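Local atomic coordinates of heme-binding protein A / AI-2 binding protein A (Helicobacter pylori SS1, PDB entry 6OFQ), a protein that binds the peptide STSA and probably delivers peptides to an ABC transporter as a periplasmic binding protein. Residues D118-F123 / K154-L159; V91-L96 / T163-L168; M147-I152 / M181-I186. All blocks are in the same frame, centred on the assembly; numbering follows the deposited sequence.

Interaction 1: D118-F123 / K154-L159; sequences DVLFSF and KSIEAL
L120 and I156 interlock through forked side chains: each spreads its two branches over two partners. L120 CD2 packs on I156 CG2 at 3.7 Å, while L120 CD1 reaches A158 CB at 3.8 Å. I156 CG1 lies beside the backbone N (chi1 -38°, some 20° from ideal staggering) and CG2 anti to it. The two branches therefore part, CG2 going to L120 and the CG1 branch to F123. There the I156 CD1 methyl comes across F123 at its CB, at 3.6 Å, and lies only obliquely to the ring. All the touching groups are apolar, so the contact holds by packing alone. The helix 118-123 and the strand 155-158 run roughly antiparallel, at 156°, with axes 8.9 Å apart. Within the helix, S122 N and S122 OG approach D118 O from the two sides of its carbonyl plane. This is a helix laid on the edge strand of an antiparallel sheet. The strand pairs with 163-168, and K154 and S155 form a classic beta bulge opposite T167. Helix 116-127 covers the strand further through A116 and M127, and the F123 ring meets F166 of strand 163-168.

Interaction 2: V91-L96 / T163-L168; sequences VYTFHL and TIRFTL
F94 N gives the shortest direct bond between the two strands, to I164 O at 2.8 Å and nearly straight. I164 N answers to F94 O, and Y92 and F166 form the same kind of hydrogen-bonded pair. V91-T167, T93-R165 and H95-T163 are the non-hydrogen-bonded pairs. R165 is modelled in two conformers. In one of them NE and NH2 both bond T93 OG1, with R165 NE 2.9 Å from T93 OG1 and the oxygen in the guanidinium plane. This two-nitrogen grip belongs to that conformer and is uncertain to that extent. So is the packing of R165 CD on V91 CG1 at 3.6 Å. On the same face a water joins H95 ND1 to T163 OG1, to which it donates. H95 NE2 also bonds D84, and T163 OG1 bonds D160. Both are inner strands of a five-stranded antiparallel sheet of this type II periplasmic binding protein, with 75-85 flanking one and 153-160 the other. The face bearing Y92, F94, I164 and F166 is mostly aromatic and aliphatic. The F94 and F166 rings touch at their rims with planes almost perpendicular (88°), so it is not a stack. F94 CE2 lies 3.7 Å from F166 CD2. Y92 CE1 touches L168 CD1 at 3.7 Å, and L96 CD1 touches I164 CG1. The F175 ring meets both Y92 and F166 edge-to-face, while A116, V119 and L120 of helix 116-127 pack on I164.

Interaction 3: M147-I152 / M181-I186; sequences MGMSHI and MDFLSI
M147 SD rests obliquely against the F183 ring, a Met-aromatic contact. The sulfur lies 3.7 Å from F183 CE1 and is equally near CZ; its line to the ring centroid is 51° off the ring normal. M149 comes to the same ring from another side: M149 CG approaches the outer edge of the ring, 4.0 Å from F183 CZ. M149 is folded back by bends at chi2 (-69°) and chi3 (-73°), and its terminal CE meets L184 CD1 at 4.0 Å. M181 CE closes the group by touching M147 SD at 4.1 Å. All five side chains are buried. L184 CG covers one face of the F183 ring, 3.5 Å above its centre. The Y143 ring meets F183 nearly parallel. Residues 182-183 form a short 3-10 turn, with L184 N bonded to M181 O. D182 O accepts both S185 N and S185 OG, the latter on a lone pair at 2.6 Å. On the other segment G148 ends one helix in a Schellman motif, with positive phi, and stands at the N-cap position of helix 149-152. The chain therefore turns between M147 and M149, yet both reach F183. W144 of helix 142-147 packs on M149, F183 and L184. Q126 of helix 116-127 bonds F183 O, and helix 175-178 meets M147 through N178 and M149 through F175.

In the fold
From the N terminus, strand 91-96 comes first and pairs with 163-168 in interaction 2, closing the longest of the three loops. Residues 118-123 of helix 116-127 follow within that loop. They meet residues 154-159 of strand 153-160 in interaction 1, which is therefore nested inside interaction 2. Interaction 3 starts at 147-152, just before strand 153-160, and ends at 181-186, beyond strand 163-168. It crosses both of the others. Interactions 1 and 2 share the antiparallel sheet, since strands 153-160 and 163-168 are neighbours in it. Interaction 3 joins the helix turn before that sheet edge to the loop after helix 175-178, which also packs on helix 116-127.

Interaction 1: D118-F123 / K154-L159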
loop_
_atom_site.group_PDB
_atom_site.type_symbol
_atom_site.label_atom_id
_atom_site.label_comp_id
_atom_site.label_asym_id
_atom_site.label_seq_id
_atom_site.Cartn_x
_atom_site.Cartn_y
_atom_site.Cartn_z
ATOM N N ASP A 118 6.459 -10.651 -21.889
ATOM C CA ASP A 118 6.711 -10.427 -20.466
ATOM C C ASP A 118 5.474 -9.782 -19.837
ATOM O O ASP A 118 5.138 -10.056 -18.686
ATOM C CB ASP A 118 7.916 -9.547 -20.237
ATOM C CG ASP A 118 9.172 -10.129 -20.917
ATOM O OD1 ASP A 118 9.402 -11.284 -20.485
ATOM O OD2 ASP A 118 9.844 -9.420 -21.694
ATOM N N VAL A 119 4.772 -8.950 -20.598
ATOM C CA VAL A 119 3.482 -8.393 -20.144
ATOM C C VAL A 119 2.456 -9.506 -20.000
ATOM O O VAL A 119 1.761 -9.610 -19.015
ATOM C CB VAL A 119 3.017 -7.252 -21.037
ATOM C CG1 VAL A 119 1.742 -6.637 -20.507
ATOM C CG2 VAL A 119 4.087 -6.185 -21.224
ATOM N N LEU A 120 2.304 -10.328 -21.051
ATOM C CA LEU A 120 1.437 -11.487 -21.010
ATOM C C LEU A 120 1.785 -12.351 -19.836
ATOM O O LEU A 120 0.904 -12.738 -19.085
ATOM C CB LEU A 120 1.484 -12.310 -22.316
ATOM C CG LEU A 120 0.978 -11.624 -23.585
ATOM C CD1 LEU A 120 0.987 -12.667 -24.715
ATOM C CD2 LEU A 120 -0.436 -11.125 -23.351
ATOM N N PHE A 121 3.056 -12.695 -19.622
ATOM C CA PHE A 121 3.331 -13.541 -18.474
ATOM C C PHE A 121 2.905 -12.929 -17.141
ATOM O O PHE A 121 2.259 -13.549 -16.307
ATOM C CB PHE A 121 4.840 -13.750 -18.399
ATOM C CG PHE A 121 5.304 -14.459 -17.119
ATOM C CD1 PHE A 121 4.901 -15.740 -16.803
ATOM C CD2 PHE A 121 6.040 -13.751 -16.188
ATOM C CE1 PHE A 121 5.307 -16.370 -15.645
ATOM C CE2 PHE A 121 6.407 -14.380 -14.991
ATOM C CZ PHE A 121 6.007 -15.639 -14.720
ATOM N N SER A 122 3.218 -11.649 -16.985
ATOM C CA SER A 122 3.014 -10.965 -15.706
ATOM C C SER A 122 1.557 -10.831 -15.321
ATOM O O SER A 122 1.227 -10.900 -14.153
ATOM C CB SER A 122 3.713 -9.610 -15.757
ATOM O OG SER A 122 5.119 -9.747 -15.917
ATOM N N PHE A 123 0.722 -10.585 -16.342
ATOM C CA PHE A 123 -0.715 -10.454 -16.143
ATOM C C PHE A 123 -1.438 -11.788 -16.183
ATOM O O PHE A 123 -2.274 -12.071 -15.350
ATOM C CB PHE A 123 -1.339 -9.498 -17.182
ATOM C CG PHE A 123 -1.112 -8.016 -16.939
ATOM C CD1 PHE A 123 0.142 -7.449 -17.029
ATOM C CD2 PHE A 123 -2.187 -7.189 -16.708
ATOM C CE1 PHE A 123 0.363 -6.127 -16.713
ATOM C CE2 PHE A 123 -1.973 -5.875 -16.457
ATOM C CZ PHE A 123 -0.738 -5.326 -16.578
ATOM N N LYS A 154 -11.455 -8.552 -20.181
ATOM C CA LYS A 154 -11.958 -9.601 -21.103
ATOM C C LYS A 154 -10.827 -10.341 -21.785
ATOM O O LYS A 154 -10.849 -11.568 -21.847
ATOM C CB LYS A 154 -13.008 -9.015 -22.040
ATOM C CG LYS A 154 -13.549 -10.004 -23.088
ATOM C CD LYS A 154 -14.611 -9.359 -23.975
ATOM C CE LYS A 154 -15.149 -10.440 -24.898
ATOM N NZ LYS A 154 -16.397 -9.904 -25.505
ATOM N N SER A 155 -9.890 -9.608 -22.368
ATOM C CA SER A 155 -8.740 -10.191 -23.013
ATOM C C SER A 155 -7.520 -9.304 -22.987
ATOM O O SER A 155 -7.636 -8.086 -22.845
ATOM C CB SER A 155 -9.093 -10.508 -24.463
ATOM O OG SER A 155 -9.445 -9.365 -25.192
ATOM N N ILE A 156 -6.380 -9.985 -23.039
ATOM C CA ILE A 156 -5.083 -9.398 -23.254
ATOM C C ILE A 156 -4.433 -10.038 -24.445
ATOM O O ILE A 156 -4.304 -11.263 -24.446
ATOM C CB ILE A 156 -4.157 -9.493 -22.028
ATOM C CG1 ILE A 156 -4.937 -9.283 -20.744
ATOM C CG2 ILE A 156 -2.939 -8.628 -22.204
ATOM C CD1 ILE A 156 -4.075 -9.507 -19.495
ATOM N N GLU A 157 -3.978 -9.220 -25.399
ATOM C CA GLU A 157 -3.396 -9.719 -26.646
ATOM C C GLU A 157 -2.069 -9.046 -26.888
ATOM O O GLU A 157 -1.967 -7.812 -26.803
ATOM C CB GLU A 157 -4.262 -9.353 -27.851
ATOM C CG GLU A 157 -5.669 -9.897 -27.839
ATOM C CD GLU A 157 -6.458 -9.155 -28.921
ATOM O OE1 GLU A 157 -7.070 -8.072 -28.700
ATOM O OE2 GLU A 157 -6.394 -9.620 -30.094
ATOM N N ALA A 158 -1.077 -9.830 -27.310
ATOM C CA ALA A 158 0.162 -9.308 -27.894
ATOM C C ALA A 158 -0.073 -9.199 -29.400
ATOM O O ALA A 158 -0.086 -10.207 -30.106
ATOM C CB ALA A 158 1.375 -10.207 -27.623
ATOM N N LEU A 159 -0.320 -8.008 -29.895
ATOM C CA LEU A 159 -0.595 -7.808 -31.312
ATOM C C LEU A 159 0.707 -7.928 -32.087
ATOM O O LEU A 159 0.639 -8.372 -33.251
ATOM C CB LEU A 159 -1.214 -6.418 -31.542
ATOM C CG LEU A 159 -2.596 -6.367 -30.890
ATOM C CD1 LEU A 159 -3.165 -4.967 -31.050
ATOM C CD2 LEU A 159 -3.549 -7.462 -31.333
#

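Interaction 2: V91-L96 / T163-L168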
loop_
_atom_site.group_PDB
_atom_site.type_symbol
_atom_site.label_atom_id
_atom_site.label_comp_id
_atom_site.label_asym_id
_atom_site.label_seq_id
_atom_site.Cartn_x
_atom_site.Cartn_y
_atom_site.Cartn_z
ATOM N N VAL A 91 -11.238 -0.441 -24.890
ATOM C CA VAL A 91 -10.026 -0.962 -25.494
ATOM C C VAL A 91 -8.862 -0.060 -25.212
ATOM O O VAL A 91 -8.933 1.128 -25.511
ATOM C CB VAL A 91 -10.195 -1.222 -26.992
ATOM C CG1 VAL A 91 -8.922 -1.831 -27.594
ATOM C CG2 VAL A 91 -11.296 -2.180 -27.260
ATOM N N TYR A 92 -7.805 -0.631 -24.620
ATOM C CA TYR A 92 -6.563 0.091 -24.329
ATOM C C TYR A 92 -5.412 -0.546 -25.072
ATOM O O TYR A 92 -5.160 -1.724 -24.888
ATOM C CB TYR A 92 -6.174 0.050 -22.834
ATOM C CG TYR A 92 -7.110 0.771 -21.913
ATOM C CD1 TYR A 92 -8.433 0.408 -21.732
ATOM C CD2 TYR A 92 -6.630 1.804 -21.111
ATOM C CE1 TYR A 92 -9.244 1.069 -20.840
ATOM C CE2 TYR A 92 -7.449 2.444 -20.198
ATOM C CZ TYR A 92 -8.738 2.070 -20.051
ATOM O OH TYR A 92 -9.590 2.719 -19.181
ATOM N N THR A 93 -4.774 0.203 -25.974
ATOM C CA THR A 93 -3.653 -0.333 -26.746
ATOM C C THR A 93 -2.359 0.380 -26.316
ATOM O O THR A 93 -2.287 1.599 -26.350
ATOM C CB THR A 93 -3.851 -0.096 -28.252
ATOM O OG1 THR A 93 -5.089 -0.688 -28.676
ATOM C CG2 THR A 93 -2.777 -0.793 -29.017
ATOM N N PHE A 94 -1.405 -0.431 -25.839
ATOM C CA PHE A 94 -0.114 0.066 -25.328
ATOM C C PHE A 94 1.011 -0.268 -26.295
ATOM O O PHE A 94 1.150 -1.404 -26.741
ATOM C CB PHE A 94 0.199 -0.552 -23.951
ATOM C CG PHE A 94 -0.712 -0.013 -22.876
ATOM C CD1 PHE A 94 -0.400 1.135 -22.142
ATOM C CD2 PHE A 94 -1.907 -0.665 -22.589
ATOM C CE1 PHE A 94 -1.278 1.666 -21.223
ATOM C CE2 PHE A 94 -2.799 -0.168 -21.658
ATOM C CZ PHE A 94 -2.472 1.010 -21.015
ATOM N N HIS A 95 1.760 0.780 -26.616
ATOM C CA HIS A 95 2.927 0.657 -27.455
ATOM C C HIS A 95 4.131 0.539 -26.522
ATOM O O HIS A 95 4.411 1.472 -25.781
ATOM C CB HIS A 95 2.995 1.908 -28.375
ATOM C CG HIS A 95 1.708 2.185 -29.122
ATOM N ND1 HIS A 95 1.374 1.416 -30.214
ATOM C CD2 HIS A 95 0.604 2.927 -28.845
ATOM C CE1 HIS A 95 0.160 1.742 -30.630
ATOM N NE2 HIS A 95 -0.332 2.663 -29.823
ATOM N N LEU A 96 4.870 -0.554 -26.615
ATOM C CA LEU A 96 5.875 -0.898 -25.639
ATOM C C LEU A 96 7.194 -0.261 -26.062
ATOM O O LEU A 96 7.535 -0.151 -27.281
ATOM C CB LEU A 96 5.966 -2.391 -25.458
ATOM C CG LEU A 96 4.697 -3.160 -25.083
ATOM C CD1 LEU A 96 5.035 -4.599 -24.879
ATOM C CD2 LEU A 96 4.068 -2.558 -23.821
ATOM N N THR A 163 3.504 -4.547 -28.774
ATOM C CA THR A 163 2.125 -3.979 -28.700
ATOM C C THR A 163 1.212 -4.916 -27.915
ATOM O O THR A 163 1.021 -6.080 -28.250
ATOM C CB THR A 163 1.524 -3.726 -30.125
ATOM O OG1 THR A 163 2.488 -3.069 -30.938
ATOM C CG2 THR A 163 0.250 -2.867 -30.029
ATOM N N ILE A 164 0.618 -4.342 -26.855
ATOM C CA ILE A 164 -0.329 -5.031 -26.019
ATOM C C ILE A 164 -1.704 -4.367 -26.066
ATOM O O ILE A 164 -1.804 -3.157 -25.946
ATOM C CB ILE A 164 0.183 -5.099 -24.543
ATOM C CG1 ILE A 164 1.365 -6.104 -24.394
ATOM C CG2 ILE A 164 -0.963 -5.458 -23.624
ATOM C CD1 ILE A 164 0.909 -7.538 -24.306
ATOM N N ARG A 165 -2.745 -5.157 -26.277
ATOM C CA ARG A 165 -4.120 -4.624 -26.290
ATOM C C ARG A 165 -4.965 -5.301 -25.219
ATOM O O ARG A 165 -5.050 -6.530 -25.174
ATOM C CB ARG A 165 -4.786 -4.851 -27.645
ATOM C CG ARG A 165 -6.232 -4.378 -27.668
ATOM C CD ARG A 165 -6.784 -4.301 -29.084
ATOM N NE ARG A 165 -6.199 -3.132 -29.762
ATOM C CZ ARG A 165 -6.188 -2.904 -31.080
ATOM N NH1 ARG A 165 -6.651 -3.777 -31.956
ATOM N NH2 ARG A 165 -5.626 -1.817 -31.533
ATOM N N PHE A 166 -5.540 -4.502 -24.326
ATOM C CA PHE A 166 -6.513 -4.948 -23.348
ATOM C C PHE A 166 -7.891 -4.609 -23.825
ATOM O O PHE A 166 -8.097 -3.488 -24.339
ATOM C CB PHE A 166 -6.326 -4.194 -22.003
ATOM C CG PHE A 166 -5.047 -4.476 -21.271
ATOM C CD1 PHE A 166 -4.960 -5.487 -20.306
ATOM C CD2 PHE A 166 -3.964 -3.679 -21.503
ATOM C CE1 PHE A 166 -3.769 -5.716 -19.627
ATOM C CE2 PHE A 166 -2.778 -3.872 -20.818
ATOM C CZ PHE A 166 -2.684 -4.917 -19.919
ATOM N N THR A 167 -8.779 -5.591 -23.758
ATOM C CA THR A 167 -10.195 -5.309 -23.943
ATOM C C THR A 167 -10.888 -5.583 -22.635
ATOM O O THR A 167 -10.666 -6.629 -22.005
ATOM C CB THR A 167 -10.764 -6.227 -25.058
ATOM O OG1 THR A 167 -9.989 -6.012 -26.254
ATOM C CG2 THR A 167 -12.249 -5.911 -25.271
ATOM N N LEU A 168 -11.717 -4.631 -22.236
ATOM C CA LEU A 168 -12.419 -4.731 -20.935
ATOM C C LEU A 168 -13.851 -5.198 -21.088
ATOM O O LEU A 168 -14.463 -5.029 -22.145
ATOM C CB LEU A 168 -12.363 -3.415 -20.202
ATOM C CG LEU A 168 -11.042 -2.744 -19.966
ATOM C CD1 LEU A 168 -11.160 -1.554 -19.032
ATOM C CD2 LEU A 168 -9.943 -3.680 -19.531
HETATM O O HOH W 1 3.283 -0.437 -30.845
#

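Interaction 3: M147-I152 / M181-I186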
loop_
_atom_site.group_PDB
_atom_site.type_symbol
_atom_site.label_atom_id
_atom_site.label_comp_id
_atom_site.label_asym_id
_atom_site.label_seq_id
_atom_site.Cartn_x
_atom_site.Cartn_y
_atom_site.Cartn_z
ATOM N N MET A 147 -9.264 -6.882 -6.173
ATOM C CA MET A 147 -9.792 -5.887 -7.096
ATOM C C MET A 147 -10.781 -6.434 -8.157
ATOM O O MET A 147 -11.387 -5.678 -8.923
ATOM C CB MET A 147 -8.643 -5.117 -7.774
ATOM C CG MET A 147 -7.859 -4.239 -6.807
ATOM S SD MET A 147 -6.404 -3.462 -7.527
ATOM C CE MET A 147 -7.048 -2.510 -8.894
ATOM N N GLY A 148 -10.802 -7.738 -8.337
ATOM C CA GLY A 148 -11.618 -8.364 -9.375
ATOM C C GLY A 148 -11.090 -8.079 -10.760
ATOM O O GLY A 148 -11.860 -7.898 -11.710
ATOM N N MET A 149 -9.779 -8.062 -10.910
ATOM C CA MET A 149 -9.194 -7.804 -12.227
ATOM C C MET A 149 -9.623 -8.823 -13.308
ATOM O O MET A 149 -9.712 -8.441 -14.498
ATOM C CB MET A 149 -7.681 -7.792 -12.104
ATOM C CG MET A 149 -7.124 -6.562 -11.381
ATOM S SD MET A 149 -7.279 -5.016 -12.267
ATOM C CE MET A 149 -6.024 -5.312 -13.500
ATOM N N SER A 150 -9.907 -10.051 -12.899
ATOM C CA SER A 150 -10.379 -11.014 -13.903
ATOM C C SER A 150 -11.789 -10.721 -14.374
ATOM O O SER A 150 -12.114 -11.254 -15.443
ATOM C CB SER A 150 -10.365 -12.424 -13.315
ATOM O OG SER A 150 -9.025 -12.864 -13.102
ATOM N N HIS A 151 -12.641 -10.023 -13.632
ATOM C CA HIS A 151 -13.915 -9.493 -14.071
ATOM C C HIS A 151 -13.761 -8.303 -15.001
ATOM O O HIS A 151 -14.681 -8.027 -15.784
ATOM C CB HIS A 151 -14.792 -9.108 -12.880
ATOM C CG HIS A 151 -15.007 -10.266 -11.955
ATOM N ND1 HIS A 151 -15.494 -11.474 -12.404
ATOM C CD2 HIS A 151 -14.685 -10.441 -10.651
ATOM C CE1 HIS A 151 -15.497 -12.337 -11.405
ATOM N NE2 HIS A 151 -15.046 -11.722 -10.326
ATOM N N ILE A 152 -12.751 -7.482 -14.758
ATOM C CA ILE A 152 -12.528 -6.242 -15.518
ATOM C C ILE A 152 -12.007 -6.534 -16.910
ATOM O O ILE A 152 -12.471 -5.978 -17.914
ATOM C CB ILE A 152 -11.562 -5.336 -14.747
ATOM C CG1 ILE A 152 -12.219 -4.833 -13.453
ATOM C CG2 ILE A 152 -11.072 -4.143 -15.544
ATOM C CD1 ILE A 152 -11.281 -4.139 -12.474
ATOM N N MET A 181 0.312 0.280 -10.697
ATOM C CA MET A 181 0.418 -0.306 -9.347
ATOM C C MET A 181 1.455 -1.444 -9.311
ATOM O O MET A 181 1.567 -2.200 -10.276
ATOM C CB MET A 181 -0.931 -0.751 -8.842
ATOM C CG MET A 181 -1.863 0.414 -8.623
ATOM S SD MET A 181 -3.540 -0.010 -8.167
ATOM C CE MET A 181 -3.250 -0.982 -6.681
ATOM N N ASP A 182 2.035 -1.628 -8.122
ATOM C CA ASP A 182 3.122 -2.571 -7.936
ATOM C C ASP A 182 2.745 -4.022 -8.343
ATOM O O ASP A 182 3.615 -4.719 -8.872
ATOM C CB ASP A 182 3.536 -2.518 -6.482
ATOM C CG ASP A 182 4.064 -1.161 -6.074
ATOM O OD1 ASP A 182 3.204 -0.292 -5.843
ATOM O OD2 ASP A 182 5.286 -0.961 -6.027
ATOM N N PHE A 183 1.508 -4.430 -8.107
ATOM C CA PHE A 183 1.139 -5.812 -8.420
ATOM C C PHE A 183 1.177 -6.128 -9.890
ATOM O O PHE A 183 1.165 -7.304 -10.260
ATOM C CB PHE A 183 -0.182 -6.209 -7.733
ATOM C CG PHE A 183 -1.428 -5.734 -8.457
ATOM C CD1 PHE A 183 -1.907 -4.432 -8.428
ATOM C CD2 PHE A 183 -2.163 -6.640 -9.218
ATOM C CE1 PHE A 183 -3.095 -4.039 -9.013
ATOM C CE2 PHE A 183 -3.354 -6.261 -9.802
ATOM C CZ PHE A 183 -3.807 -4.955 -9.776
ATOM N N LEU A 184 1.155 -5.078 -10.718
ATOM C CA LEU A 184 1.211 -5.229 -12.161
ATOM C C LEU A 184 2.585 -4.938 -12.710
ATOM O O LEU A 184 2.753 -4.628 -13.908
ATOM C CB LEU A 184 0.116 -4.394 -12.819
ATOM C CG LEU A 184 -1.272 -4.852 -12.435
ATOM C CD1 LEU A 184 -2.306 -3.889 -13.026
ATOM C CD2 LEU A 184 -1.575 -6.318 -12.800
ATOM N N SER A 185 3.607 -5.063 -11.879
ATOM C CA SER A 185 4.976 -5.054 -12.322
ATOM C C SER A 185 5.315 -6.112 -13.386
ATOM O O SER A 185 4.707 -7.191 -13.400
ATOM C CB SER A 185 5.837 -5.325 -11.098
ATOM O OG SER A 185 5.877 -4.273 -10.166
ATOM N N ILE A 186 6.240 -5.736 -14.248
ATOM C CA ILE A 186 6.641 -6.635 -15.342
ATOM C C ILE A 186 7.843 -7.503 -14.935
ATOM O O ILE A 186 8.929 -6.960 -14.758
ATOM C CB ILE A 186 6.906 -5.866 -16.628
ATOM C CG1 ILE A 186 5.706 -4.976 -17.037
ATOM C CG2 ILE A 186 7.216 -6.836 -17.763
ATOM C CD1 ILE A 186 4.349 -5.642 -17.021
#